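Local coordinates for cytosolic phospholipase A2 delta (Homo sapiens, PDB 5IZ5), which hydrolyses glycerophospholipids at the sn-2 position in a calcium-dependent manner, preferring linoleic acid there, at residues Tyr50-Leu55 against Ser95-Asp100; Val30-Ala35 against Pro74-Ala79. The protein carries 3 engineered substitutions. All blocks are in the same frame, centred on the assembly; numbering follows the deposited sequence.

Contact 1 (Tyr50-Leu55 against Ser95-Asp100); sequences YVILQL and SIYDED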
# COMPACT_ATOMS: atom_id res chain seq x y z
N TYR B 50 -21.94 -30.45 -10.74
CA TYR B 50 -22.34 -30.07 -9.38
C TYR B 50 -22.22 -28.55 -9.24
O TYR B 50 -21.44 -27.92 -9.95
CB TYR B 50 -21.49 -30.78 -8.33
CG TYR B 50 -20.00 -30.51 -8.44
CD1 TYR B 50 -19.41 -29.47 -7.73
CD2 TYR B 50 -19.19 -31.31 -9.25
CE1 TYR B 50 -18.05 -29.24 -7.81
CE2 TYR B 50 -17.83 -31.07 -9.34
CZ TYR B 50 -17.26 -30.04 -8.62
OH TYR B 50 -15.92 -29.79 -8.71
N VAL B 51 -22.99 -27.98 -8.31
CA VAL B 51 -22.94 -26.54 -8.06
C VAL B 51 -22.21 -26.24 -6.76
O VAL B 51 -22.41 -26.90 -5.75
CB VAL B 51 -24.35 -25.92 -8.00
CG1 VAL B 51 -24.27 -24.41 -7.83
CG2 VAL B 51 -25.14 -26.26 -9.26
N ILE B 52 -21.36 -25.22 -6.82
CA ILE B 52 -20.69 -24.70 -5.64
C ILE B 52 -21.32 -23.35 -5.29
O ILE B 52 -21.59 -22.55 -6.19
CB ILE B 52 -19.17 -24.58 -5.88
CG1 ILE B 52 -18.58 -26.00 -5.96
CG2 ILE B 52 -18.49 -23.76 -4.79
CD1 ILE B 52 -17.07 -26.13 -5.79
N LEU B 53 -21.59 -23.13 -4.00
CA LEU B 53 -22.02 -21.83 -3.51
C LEU B 53 -20.99 -21.28 -2.54
O LEU B 53 -20.61 -21.95 -1.57
CB LEU B 53 -23.37 -21.91 -2.79
CG LEU B 53 -24.54 -22.59 -3.49
CD1 LEU B 53 -25.79 -22.44 -2.63
CD2 LEU B 53 -24.79 -22.00 -4.87
N GLN B 54 -20.55 -20.06 -2.80
CA GLN B 54 -19.65 -19.34 -1.92
C GLN B 54 -20.22 -17.94 -1.72
O GLN B 54 -20.74 -17.34 -2.64
CB GLN B 54 -18.26 -19.23 -2.53
CG GLN B 54 -17.58 -20.56 -2.77
CD GLN B 54 -16.42 -20.38 -3.73
OE1 GLN B 54 -16.64 -20.09 -4.91
NE2 GLN B 54 -15.20 -20.52 -3.24
N LEU B 55 -20.08 -17.43 -0.51
CA LEU B 55 -20.49 -16.08 -0.19
C LEU B 55 -19.24 -15.29 0.13
O LEU B 55 -18.41 -15.74 0.92
CB LEU B 55 -21.44 -16.08 1.01
CG LEU B 55 -22.12 -14.76 1.36
CD1 LEU B 55 -23.09 -14.32 0.27
CD2 LEU B 55 -22.85 -14.87 2.69
N SER B 95 -21.23 -21.38 -8.98
CA SER B 95 -20.40 -21.98 -10.02
C SER B 95 -20.81 -23.42 -10.27
O SER B 95 -21.02 -24.18 -9.32
CB SER B 95 -18.92 -21.93 -9.61
OG SER B 95 -18.48 -20.60 -9.45
N ILE B 96 -20.92 -23.81 -11.54
CA ILE B 96 -21.15 -25.20 -11.91
C ILE B 96 -19.85 -25.77 -12.44
O ILE B 96 -19.23 -25.19 -13.34
CB ILE B 96 -22.25 -25.36 -12.98
CG1 ILE B 96 -23.51 -24.61 -12.55
CG2 ILE B 96 -22.55 -26.84 -13.20
CD1 ILE B 96 -24.62 -24.61 -13.59
N TYR B 97 -19.44 -26.90 -11.88
CA TYR B 97 -18.23 -27.59 -12.30
C TYR B 97 -18.59 -28.95 -12.90
O TYR B 97 -19.65 -29.51 -12.61
CB TYR B 97 -17.29 -27.78 -11.11
CG TYR B 97 -16.55 -26.53 -10.70
CD1 TYR B 97 -15.31 -26.21 -11.26
CD2 TYR B 97 -17.08 -25.66 -9.75
CE1 TYR B 97 -14.62 -25.07 -10.88
CE2 TYR B 97 -16.40 -24.52 -9.36
CZ TYR B 97 -15.17 -24.23 -9.93
OH TYR B 97 -14.50 -23.10 -9.55
N ASP B 98 -17.70 -29.46 -13.75
CA ASP B 98 -17.86 -30.76 -14.39
C ASP B 98 -16.92 -31.74 -13.69
O ASP B 98 -15.70 -31.59 -13.77
CB ASP B 98 -17.52 -30.66 -15.88
CG ASP B 98 -17.71 -31.97 -16.64
OD1 ASP B 98 -18.16 -32.98 -16.05
OD2 ASP B 98 -17.41 -31.99 -17.84
N GLU B 99 -17.48 -32.73 -13.00
CA GLU B 99 -16.66 -33.65 -12.20
C GLU B 99 -15.86 -34.62 -13.06
O GLU B 99 -16.40 -35.28 -13.94
CB GLU B 99 -17.52 -34.42 -11.20
CG GLU B 99 -16.70 -35.22 -10.20
CD GLU B 99 -17.55 -35.84 -9.11
OE1 GLU B 99 -18.10 -36.93 -9.34
OE2 GLU B 99 -17.66 -35.23 -8.03
N ASP B 100 -14.56 -34.70 -12.77
CA ASP B 100 -13.66 -35.65 -13.41
C ASP B 100 -12.67 -36.12 -12.37
O ASP B 100 -11.95 -35.31 -11.78
CB ASP B 100 -12.94 -34.97 -14.58
CG ASP B 100 -12.09 -35.92 -15.40
OD1 ASP B 100 -11.34 -36.76 -14.85
OD2 ASP B 100 -12.16 -35.79 -16.64
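Ser-95 pairs with Ile-52 where strands 91-98 and 49-55 run side by side, neighbours in a four-stranded antiparallel sheet of the N-terminal C2 domain. They form a hydrogen-bonded pair: Ile-52 N donates a hydrogen bond to Ser-95 O at 2.7 Å, and Ser-95 N returns a bond to Ile-52 O. The hydroxyl OG of Ser-95 turns instead to Glu-93. Next comes Ile-96, opposite Val-51 at a non-hydrogen-bonded pair, where the backbones draw in and Ile-96 CG1 meets Val-51 CG2 at 4.0 Å. Both side chains lie on the inner face of the sheet, toward strands 21-36 and 75-85. Tyr-97, on the other face, forms a hydrogen-bonded pair with Tyr-50. Tyr-97 N reaches Tyr-50 O at 3.0 Å, and Tyr-50 N reaches Tyr-97 O. With CG of Tyr-50 held between its own backbone N and carbonyl carbon (chi1 59°), the Tyr-50 ring leans across the strand gap and lays one face over Tyr-97 CB. This is a CH-pi contact, with Tyr-97 CB 3.8 Å from the centroid of the Tyr-50 ring. The two rings are turned only 18° from each other yet slid so far apart that they barely overlap; the Tyr-97 ring runs on to Ile-52, whose CD1 lies 4.0 Å from Tyr-97 CE2. Asp-98 points away from Tyr-50, and its OD1 accepts from Asp-48 N. Glu-99 sends its carboxylate to Thr-67, while Glu-99 CB sits at the edge of the Tyr-50 ring, 3.8 Å from Tyr-50 CE2. Asp-100, like Asp-98, is a predicted calcium ligand, in the loops characteristic of C2 domains. Asp-105 ties the two segments together there, hydrogen-bonding Tyr-50 OH through OD1 and Asp-100 N through OD2.

Contact 2 (Val30-Ala35 against Pro74-Ala79); sequences VRVLEA and PVWNEA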
# COMPACT_ATOMS: atom_id res chain seq x y z
N VAL B 30 -31.07 -20.46 -0.08
CA VAL B 30 -30.77 -20.49 -1.51
C VAL B 30 -31.11 -21.88 -2.02
O VAL B 30 -30.45 -22.86 -1.64
CB VAL B 30 -29.28 -20.19 -1.78
CG1 VAL B 30 -28.99 -20.17 -3.28
CG2 VAL B 30 -28.88 -18.87 -1.15
N ARG B 31 -32.14 -21.98 -2.86
CA ARG B 31 -32.55 -23.27 -3.41
C ARG B 31 -32.08 -23.42 -4.85
O ARG B 31 -32.62 -22.79 -5.76
CB ARG B 31 -34.07 -23.44 -3.33
CG ARG B 31 -34.56 -24.84 -3.70
CD ARG B 31 -36.05 -25.02 -3.43
NE ARG B 31 -36.34 -25.17 -2.00
CZ ARG B 31 -36.12 -26.28 -1.28
NH1 ARG B 31 -35.58 -27.36 -1.84
NH2 ARG B 31 -36.42 -26.30 0.01
N VAL B 32 -31.07 -24.27 -5.05
CA VAL B 32 -30.52 -24.55 -6.37
C VAL B 32 -31.43 -25.58 -7.04
O VAL B 32 -31.47 -26.74 -6.62
CB VAL B 32 -29.07 -25.10 -6.27
CG1 VAL B 32 -28.50 -25.42 -7.65
CG2 VAL B 32 -28.18 -24.11 -5.55
N LEU B 33 -32.15 -25.16 -8.07
CA LEU B 33 -33.15 -26.02 -8.70
C LEU B 33 -32.55 -26.89 -9.80
O LEU B 33 -32.42 -28.11 -9.64
CB LEU B 33 -34.30 -25.17 -9.27
CG LEU B 33 -35.11 -24.38 -8.25
CD1 LEU B 33 -36.02 -23.38 -8.96
CD2 LEU B 33 -35.92 -25.32 -7.37
N GLU B 34 -32.17 -26.27 -10.91
CA GLU B 34 -31.71 -26.99 -12.09
C GLU B 34 -30.93 -26.08 -13.02
O GLU B 34 -30.98 -24.86 -12.88
CB GLU B 34 -32.90 -27.58 -12.84
CG GLU B 34 -33.85 -26.54 -13.43
CD GLU B 34 -34.97 -27.17 -14.23
OE1 GLU B 34 -35.75 -27.95 -13.65
OE2 GLU B 34 -35.09 -26.86 -15.44
N ALA B 35 -30.24 -26.69 -13.97
CA ALA B 35 -29.55 -25.96 -15.03
C ALA B 35 -29.85 -26.59 -16.38
O ALA B 35 -30.27 -27.75 -16.46
CB ALA B 35 -28.05 -25.95 -14.77
N PRO B 74 -29.03 -30.84 -15.57
CA PRO B 74 -29.17 -31.38 -14.22
C PRO B 74 -30.31 -30.75 -13.42
O PRO B 74 -30.58 -29.56 -13.57
CB PRO B 74 -27.83 -31.05 -13.58
CG PRO B 74 -27.40 -29.80 -14.27
CD PRO B 74 -27.82 -30.00 -15.69
N VAL B 75 -30.97 -31.57 -12.60
CA VAL B 75 -31.97 -31.10 -11.65
C VAL B 75 -31.55 -31.56 -10.25
O VAL B 75 -31.64 -32.74 -9.93
CB VAL B 75 -33.37 -31.68 -11.96
CG1 VAL B 75 -34.40 -31.21 -10.94
CG2 VAL B 75 -33.80 -31.28 -13.37
N TRP B 76 -31.06 -30.62 -9.44
CA TRP B 76 -30.57 -30.93 -8.09
C TRP B 76 -31.66 -30.77 -7.03
O TRP B 76 -31.84 -31.63 -6.17
CB TRP B 76 -29.40 -30.03 -7.72
CG TRP B 76 -28.16 -30.21 -8.54
CD1 TRP B 76 -27.20 -31.16 -8.37
CD2 TRP B 76 -27.72 -29.39 -9.62
NE1 TRP B 76 -26.19 -30.99 -9.29
CE2 TRP B 76 -26.49 -29.91 -10.08
CE3 TRP B 76 -28.26 -28.26 -10.27
CZ2 TRP B 76 -25.79 -29.35 -11.14
CZ3 TRP B 76 -27.56 -27.70 -11.33
CH2 TRP B 76 -26.33 -28.24 -11.75
N ASN B 77 -32.36 -29.63 -7.09
CA ASN B 77 -33.34 -29.25 -6.07
C ASN B 77 -32.79 -29.39 -4.64
O ASN B 77 -33.36 -30.11 -3.81
CB ASN B 77 -34.63 -30.06 -6.24
CG ASN B 77 -35.75 -29.57 -5.33
OD1 ASN B 77 -35.80 -28.39 -4.97
ND2 ASN B 77 -36.64 -30.48 -4.95
N GLU B 78 -31.68 -28.71 -4.36
CA GLU B 78 -31.10 -28.68 -3.02
C GLU B 78 -31.10 -27.25 -2.49
O GLU B 78 -30.85 -26.30 -3.24
CB GLU B 78 -29.67 -29.23 -3.04
CG GLU B 78 -29.58 -30.72 -3.30
CD GLU B 78 -28.15 -31.21 -3.36
OE1 GLU B 78 -27.40 -31.00 -2.39
OE2 GLU B 78 -27.77 -31.81 -4.39
N ALA B 79 -31.36 -27.12 -1.19
CA ALA B 79 -31.42 -25.82 -0.53
C ALA B 79 -30.31 -25.68 0.50
O ALA B 79 -29.94 -26.65 1.16
CB ALA B 79 -32.78 -25.63 0.13
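Leu-33 O accepts two backbone hydrogen bonds, from Trp-76 N at 2.9 Å and from Asn-77 N at 3.0 Å. On one side of this fork Val-32 and Glu-78 exchange bonds through their N and O atoms; on the other, Ala-35 N donates to Pro-74 O. Arg-31 extends over Ala-79, whose CB lies 3.6 Å above the centre of the guanidinium plane. A bend at chi3 (-75°) brings Arg-31 NH1 to Asn-77 OD1, which sits near the guanidinium plane at its edge and accepts a weak hydrogen bond of 3.3 Å. An alanine in place of Arg-31 would probably leave Ala-79 CB without its flat cover and Asn-77 OD1 without this donor. The fork marks a slip of one residue between antiparallel strands 21-36 and 75-85 of the C2 beta-sandwich: Asn-77 and Glu-78 both face Val-32, a G1 beta bulge, with Asn-77 in a left-handed backbone conformation (phi 49°, psi 57°). Beyond the slip, Glu-34 and Val-75 run side by side, pointing the same way. Trp-76 goes to the inner side of the sheet, where its CE3 meets Val-32 CG1 at 3.9 Å and its CZ3 meets Ala-35 CB at the ring edge. Pro-74 CB lies over one face of the indole, toward the rim. Further out, Pro-49 O accepts a weak hydrogen bond from Trp-76 NE1, and Lys-66 N binds Glu-78 OE2. Strand 137-146 flanks the far side of 30-35, where Leu-33 and Glu-34 both face Asp-139 in a classic beta bulge.

Overall arrangement
Contacts 1 and 2 belong to the two opposed sheets of the N-terminal C2 sandwich, their centres 12 Å apart. Their segments alternate along the chain: 30-35, 50-55, 74-79, then 95-100, so the chain passes from one sheet to the other at each step. The sheets meet where Val-51 CG2 of contact 1 packs against Trp-76 CH2 (3.4 Å) and Val-32 CG1 of contact 2, with Ile-96 CD1 against Ala-35 CB alongside. This shared core lies not far from the predicted calcium site, the side chain of Trp-76 being about 9 Å from that of Asp-48. The sheets thus meet near the end of the domain that carries the loops through which calcium mediates membrane association.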